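Local coordinates for protein glucokinase (PDB 2QM1) that probably phosphorylates glucose at the expense of ATP, as a glucokinase of the ROK family within the actin-like ATPase clan, at residues E52-R55 / H56-L60; E102-E105 / S106-I110. All coordinates share one frame; numbering follows the deposited sequence.

How the contacts relate
Contact 1 lies in the last turns of helix 46-60 and contact 2 in the final turns of helix 100-108 and the residues that leave it; contact 1 comes first along the chain. Their centres are about 14 Å apart. Both helices pack beside the mixed sheet of strands 29-36, 17-24, 7-13, 68-75 and 112-116: helix 46-60 leads into strand 68-75, helix 100-108 into strand 112-116. The helices also touch each other, through Arg55 NH2 and Ala107 O, 3.2 Å apart in a probable hydrogen bond, and through Ile54 and Arg55 packed on Leu108. Together they form part of the helical layer of this domain, away from the magnesium and zinc sites.

Contact 1: residues E52-R55 / H56-L60; sequences ESIR and HRIDL
Ile54 and Ile58 lie one helical turn apart, and the short CG2 branch of Ile54 meets the end of the longer arm of Ile58, CD1, at 3.8 Å, the two side chains crossing at a slant. CD1 of Ile58 also passes 3.7 Å from Ile54 O. Branched aliphatic residues suit this side of the helix, where Ile54 is buried against Phe20 of strand 17-24. Glu52 and His56 make the corresponding pair on the exposed side. The Glu52 chain bends at chi2 (49°) and brings OE1 within 3.8 Å of His56 CB, with the carboxylate and ring planes turned 51° apart. Glu52 OE1 stays 4.3 Å from His56 ND1, not in contact; if the ring were protonated, a weak longer-range attraction could exist. Beneath these side chains run backbone bonds from residue i+4 to i, among them a nearly straight one from Ile58 N to Ile54 O (3.1 Å, 170°). Other polar ends find partners elsewhere: Ser53 OG is hydrogen-bonded to Trp33 NE1, and Arg57 NH2 to Gln31 OE1. Such i/i+4 pairing, apolar on one side and polar on another, marks an amphipathic alpha-helix flanking the sheet of an actin-like ATPase domain.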
ATOM      1  N   GLU B  52     -29.993 -14.112  16.649  1.00 37.74           N
ATOM      2  CA  GLU B  52     -30.654 -14.294  17.935  1.00 38.56           C
ATOM      3  C   GLU B  52     -30.278 -13.287  19.007  1.00 37.36           C
ATOM      4  O   GLU B  52     -31.153 -12.838  19.721  1.00 34.56           O
ATOM      5  CB  GLU B  52     -30.454 -15.706  18.479  1.00 38.54           C
ATOM      6  CG  GLU B  52     -31.143 -15.986  19.796  1.00 45.47           C
ATOM      7  CD  GLU B  52     -32.628 -15.573  19.836  1.00 50.92           C
ATOM      8  OE1 GLU B  52     -33.076 -15.153  20.918  1.00 53.55           O
ATOM      9  OE2 GLU B  52     -33.342 -15.668  18.809  1.00 53.07           O
ATOM     10  N   SER B  53     -28.984 -12.983  19.149  1.00 36.64           N
ATOM     11  CA  SER B  53     -28.546 -12.062  20.191  1.00 37.00           C
ATOM     12  C   SER B  53     -29.106 -10.637  19.932  1.00 38.24           C
ATOM     13  O   SER B  53     -29.506  -9.941  20.854  1.00 39.26           O
ATOM     14  CB  SER B  53     -27.020 -12.056  20.269  1.00 37.21           C
ATOM     15  OG  SER B  53     -26.543 -11.107  21.214  1.00 37.03           O
ATOM     16  N   ILE B  54     -29.144 -10.213  18.668  1.00 37.97           N
ATOM     17  CA  ILE B  54     -29.717  -8.921  18.327  1.00 37.47           C
ATOM     18  C   ILE B  54     -31.246  -8.906  18.444  1.00 37.37           C
ATOM     19  O   ILE B  54     -31.825  -7.972  18.982  1.00 36.54           O
ATOM     20  CB  ILE B  54     -29.243  -8.461  16.937  1.00 38.46           C
ATOM     21  CG1 ILE B  54     -27.780  -8.013  16.999  1.00 33.09           C
ATOM     22  CG2 ILE B  54     -30.176  -7.343  16.368  1.00 37.31           C
ATOM     23  CD1 ILE B  54     -27.162  -7.935  15.663  1.00 36.18           C
ATOM     24  N   ARG B  55     -31.902  -9.942  17.970  1.00 36.88           N
ATOM     25  CA  ARG B  55     -33.335  -9.996  18.134  1.00 38.29           C
ATOM     26  C   ARG B  55     -33.687  -9.890  19.638  1.00 38.85           C
ATOM     27  O   ARG B  55     -34.589  -9.137  20.027  1.00 36.49           O
ATOM     28  CB  ARG B  55     -33.888 -11.297  17.572  1.00 39.52           C
ATOM     29  CG  ARG B  55     -33.953 -11.338  16.061  1.00 40.51           C
ATOM     30  CD  ARG B  55     -34.499 -12.682  15.630  1.00 43.65           C
ATOM     31  NE  ARG B  55     -34.662 -12.806  14.176  1.00 46.26           N
ATOM     32  CZ  ARG B  55     -34.755 -13.968  13.528  1.00 44.72           C
ATOM     33  NH1 ARG B  55     -34.695 -15.105  14.201  1.00 37.41           N
ATOM     34  NH2 ARG B  55     -34.893 -13.988  12.204  1.00 47.60           N
ATOM     35  N   HIS B  56     -32.962 -10.647  20.475  1.00 37.82           N
ATOM     36  CA  HIS B  56     -33.272 -10.717  21.918  1.00 38.45           C
ATOM     37  C   HIS B  56     -33.034  -9.397  22.654  1.00 37.90           C
ATOM     38  O   HIS B  56     -33.741  -9.111  23.616  1.00 38.15           O
ATOM     39  CB  HIS B  56     -32.477 -11.848  22.588  1.00 37.61           C
ATOM     40  CG  HIS B  56     -32.842 -12.095  24.018  1.00 39.31           C
ATOM     41  ND1 HIS B  56     -33.952 -12.826  24.389  1.00 43.13           N
ATOM     42  CD2 HIS B  56     -32.242 -11.705  25.171  1.00 37.39           C
ATOM     43  CE1 HIS B  56     -34.008 -12.890  25.711  1.00 44.54           C
ATOM     44  NE2 HIS B  56     -32.984 -12.214  26.206  1.00 37.99           N
ATOM     45  N   ARG B  57     -32.064  -8.603  22.191  1.00 37.66           N
ATOM     46  CA  ARG B  57     -31.668  -7.334  22.842  1.00 37.52           C
ATOM     47  C   ARG B  57     -32.739  -6.308  22.522  1.00 38.58           C
ATOM     48  O   ARG B  57     -33.271  -5.573  23.398  1.00 36.96           O
ATOM     49  CB  ARG B  57     -30.297  -6.883  22.313  1.00 37.96           C
ATOM     50  CG  ARG B  57     -29.673  -5.687  23.042  1.00 38.42           C
ATOM     51  CD  ARG B  57     -29.141  -6.171  24.381  1.00 36.61           C
ATOM     52  NE  ARG B  57     -28.560  -5.065  25.120  1.00 36.97           N
ATOM     53  CZ  ARG B  57     -27.711  -5.199  26.132  1.00 34.78           C
ATOM     54  NH1 ARG B  57     -27.404  -6.423  26.596  1.00 33.92           N
ATOM     55  NH2 ARG B  57     -27.253  -4.097  26.736  1.00 32.98           N
ATOM     56  N   ILE B  58     -33.095  -6.293  21.244  1.00 39.33           N
ATOM     57  CA  ILE B  58     -34.198  -5.463  20.794  1.00 39.30           C
ATOM     58  C   ILE B  58     -35.499  -5.775  21.525  1.00 39.94           C
ATOM     59  O   ILE B  58     -36.210  -4.869  21.949  1.00 38.65           O
ATOM     60  CB  ILE B  58     -34.368  -5.519  19.285  1.00 39.31           C
ATOM     61  CG1 ILE B  58     -33.268  -4.687  18.659  1.00 38.63           C
ATOM     62  CG2 ILE B  58     -35.753  -4.924  18.878  1.00 38.17           C
ATOM     63  CD1 ILE B  58     -33.025  -4.948  17.180  1.00 43.27           C
ATOM     64  N   ASP B  59     -35.781  -7.058  21.690  1.00 40.28           N
ATOM     65  CA  ASP B  59     -36.964  -7.495  22.380  1.00 42.14           C
ATOM     66  C   ASP B  59     -36.865  -7.254  23.908  1.00 41.07           C
ATOM     67  O   ASP B  59     -37.798  -6.753  24.538  1.00 40.15           O
ATOM     68  CB  ASP B  59     -37.184  -8.963  22.055  1.00 43.70           C
ATOM     69  CG  ASP B  59     -38.328  -9.561  22.811  1.00 50.06           C
ATOM     70  OD1 ASP B  59     -39.437  -8.965  22.800  1.00 58.35           O
ATOM     71  OD2 ASP B  59     -38.130 -10.659  23.397  1.00 58.23           O
ATOM     72  N   LEU B  60     -35.712  -7.587  24.479  1.00 40.60           N
ATOM     73  CA  LEU B  60     -35.490  -7.400  25.910  1.00 40.56           C
ATOM     74  C   LEU B  60     -35.791  -5.966  26.367  1.00 40.20           C
ATOM     75  O   LEU B  60     -36.358  -5.763  27.427  1.00 39.80           O
ATOM     76  CB  LEU B  60     -34.061  -7.828  26.319  1.00 39.81           C
ATOM     77  CG  LEU B  60     -33.663  -7.916  27.802  1.00 40.93           C
ATOM     78  CD1 LEU B  60     -34.681  -8.698  28.669  1.00 36.73           C
ATOM     79  CD2 LEU B  60     -32.224  -8.420  27.964  1.00 40.65           C
TER

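Contact 2: residues E102-E105 / S106-I110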
ATOM      1  N   GLU B 102     -26.305 -11.852   3.277  1.00 40.39           N
ATOM      2  CA  GLU B 102     -27.609 -12.360   2.907  1.00 41.84           C
ATOM      3  C   GLU B 102     -28.398 -12.884   4.120  1.00 41.17           C
ATOM      4  O   GLU B 102     -29.560 -12.537   4.292  1.00 41.76           O
ATOM      5  CB  GLU B 102     -27.436 -13.467   1.889  1.00 42.71           C
ATOM      6  CG  GLU B 102     -28.579 -13.632   0.935  1.00 49.65           C
ATOM      7  CD  GLU B 102     -28.136 -14.509  -0.219  1.00 56.27           C
ATOM      8  OE1 GLU B 102     -28.118 -15.754  -0.019  1.00 61.25           O
ATOM      9  OE2 GLU B 102     -27.773 -13.958  -1.299  1.00 56.79           O
ATOM     10  N   GLN B 103     -27.758 -13.699   4.956  1.00 40.88           N
ATOM     11  CA  GLN B 103     -28.445 -14.334   6.074  1.00 41.71           C
ATOM     12  C   GLN B 103     -28.922 -13.299   7.087  1.00 40.81           C
ATOM     13  O   GLN B 103     -30.090 -13.291   7.493  1.00 39.99           O
ATOM     14  CB  GLN B 103     -27.573 -15.425   6.696  1.00 41.88           C
ATOM     15  CG  GLN B 103     -27.086 -16.474   5.624  1.00 44.50           C
ATOM     16  CD  GLN B 103     -26.045 -17.500   6.094  1.00 44.52           C
ATOM     17  OE1 GLN B 103     -25.993 -18.652   5.573  1.00 47.32           O
ATOM     18  NE2 GLN B 103     -25.203 -17.105   7.030  1.00 46.13           N
ATOM     19  N   ILE B 104     -28.046 -12.372   7.440  1.00 40.37           N
ATOM     20  CA  ILE B 104     -28.383 -11.417   8.485  1.00 39.97           C
ATOM     21  C   ILE B 104     -29.375 -10.381   8.006  1.00 41.25           C
ATOM     22  O   ILE B 104     -30.335 -10.039   8.711  1.00 41.91           O
ATOM     23  CB  ILE B 104     -27.090 -10.772   9.072  1.00 39.70           C
ATOM     24  CG1 ILE B 104     -26.269 -11.889   9.695  1.00 37.92           C
ATOM     25  CG2 ILE B 104     -27.424  -9.631  10.097  1.00 38.11           C
ATOM     26  CD1 ILE B 104     -25.072 -11.442  10.417  1.00 41.36           C
ATOM     27  N   GLU B 105     -29.145  -9.859   6.812  1.00 42.15           N
ATOM     28  CA  GLU B 105     -30.019  -8.836   6.314  1.00 44.34           C
ATOM     29  C   GLU B 105     -31.401  -9.441   6.213  1.00 43.95           C
ATOM     30  O   GLU B 105     -32.409  -8.838   6.627  1.00 42.68           O
ATOM     31  CB  GLU B 105     -29.545  -8.320   4.948  1.00 44.92           C
ATOM     32  CG  GLU B 105     -29.680  -6.834   4.828  1.00 49.18           C
ATOM     33  CD  GLU B 105     -29.044  -6.282   3.596  1.00 50.48           C
ATOM     34  OE1 GLU B 105     -29.215  -6.878   2.507  1.00 52.77           O
ATOM     35  OE2 GLU B 105     -28.387  -5.235   3.727  1.00 52.54           O
ATOM     36  N   SER B 106     -31.440 -10.661   5.691  1.00 43.82           N
ATOM     37  CA  SER B 106     -32.731 -11.370   5.547  1.00 43.17           C
ATOM     38  C   SER B 106     -33.485 -11.554   6.875  1.00 41.42           C
ATOM     39  O   SER B 106     -34.666 -11.208   7.007  1.00 40.39           O
ATOM     40  CB  SER B 106     -32.524 -12.713   4.883  1.00 42.61           C
ATOM     41  OG  SER B 106     -33.803 -13.261   4.573  1.00 49.58           O
ATOM     42  N   ALA B 107     -32.768 -12.073   7.865  1.00 40.90           N
ATOM     43  CA  ALA B 107     -33.326 -12.367   9.177  1.00 39.99           C
ATOM     44  C   ALA B 107     -33.762 -11.112   9.944  1.00 40.07           C
ATOM     45  O   ALA B 107     -34.711 -11.153  10.707  1.00 38.24           O
ATOM     46  CB  ALA B 107     -32.323 -13.138  10.012  1.00 38.76           C
ATOM     47  N   LEU B 108     -33.027 -10.024   9.763  1.00 40.65           N
ATOM     48  CA  LEU B 108     -33.150  -8.879  10.662  1.00 40.84           C
ATOM     49  C   LEU B 108     -33.964  -7.733  10.050  1.00 41.03           C
ATOM     50  O   LEU B 108     -34.607  -6.986  10.778  1.00 42.06           O
ATOM     51  CB  LEU B 108     -31.760  -8.426  11.133  1.00 41.36           C
ATOM     52  CG  LEU B 108     -31.328  -8.696  12.583  1.00 42.00           C
ATOM     53  CD1 LEU B 108     -32.202  -9.743  13.366  1.00 44.77           C
ATOM     54  CD2 LEU B 108     -29.792  -8.920  12.812  1.00 41.41           C
ATOM     55  N   GLY B 109     -33.975  -7.600   8.727  1.00 40.09           N
ATOM     56  CA  GLY B 109     -34.777  -6.525   8.105  1.00 42.12           C
ATOM     57  C   GLY B 109     -34.202  -5.126   8.348  1.00 42.21           C
ATOM     58  O   GLY B 109     -34.926  -4.100   8.286  1.00 43.41           O
ATOM     59  N   ILE B 110     -32.912  -5.086   8.623  0.60 42.32           N
ATOM     60  CA  ILE B 110     -32.208  -3.821   8.729  0.60 42.42           C
ATOM     61  C   ILE B 110     -30.886  -3.929   7.957  0.60 41.86           C
ATOM     62  O   ILE B 110     -30.214  -4.957   8.018  0.60 41.45           O
ATOM     63  CB  ILE B 110     -32.042  -3.356  10.209  0.60 42.20           C
ATOM     64  CG1 ILE B 110     -30.590  -3.302  10.644  0.60 42.09           C
ATOM     65  CG2 ILE B 110     -32.915  -4.137  11.171  0.60 43.99           C
ATOM     66  CD1 ILE B 110     -30.129  -1.936  10.739  0.60 39.48           C
TER
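Ile104 meets Leu108 with its CG2 anti to the backbone N, while Leu108 has a chi1 of -108° and a nearly eclipsed chi2 of 15°; together these torsions leave Ile104 CG2 3.7 Å from Leu108 CD2. The two side chains run alongside each other in the same direction, an i/i+4 apolar pair in the last turns of an alpha-helix that packs on the sheet of the actin-like fold. Both are buried: Ile104 rests on Met73 and Leu108 on Ile71 of strand 68-75, so their aliphatic bulk fills the helix-sheet interface. Ala107 also meets helix 46-60, its methyl, small enough for a contact between neighbouring helices, against Ile51. Glu102 and Ser106, both exposed, lie on the outer side, joined through the backbone by Ser106 N to Glu102 O at 3.0 Å. Where the helix ends, Leu108 N still bonds Ile104 O (2.9 Å), and Gly109 N bonds Glu105 O at 2.9 Å. Gly109 is the first residue to leave helical geometry, and its positive phi of 71° is a conformation that glycine adopts readily. The chain then turns towards strand 112-116. Glu105 follows this exit: its carboxylate OE2 accepts a hydrogen bond from Phe112 N, and on the way Glu105 CG passes 3.7 Å from Ile110 O.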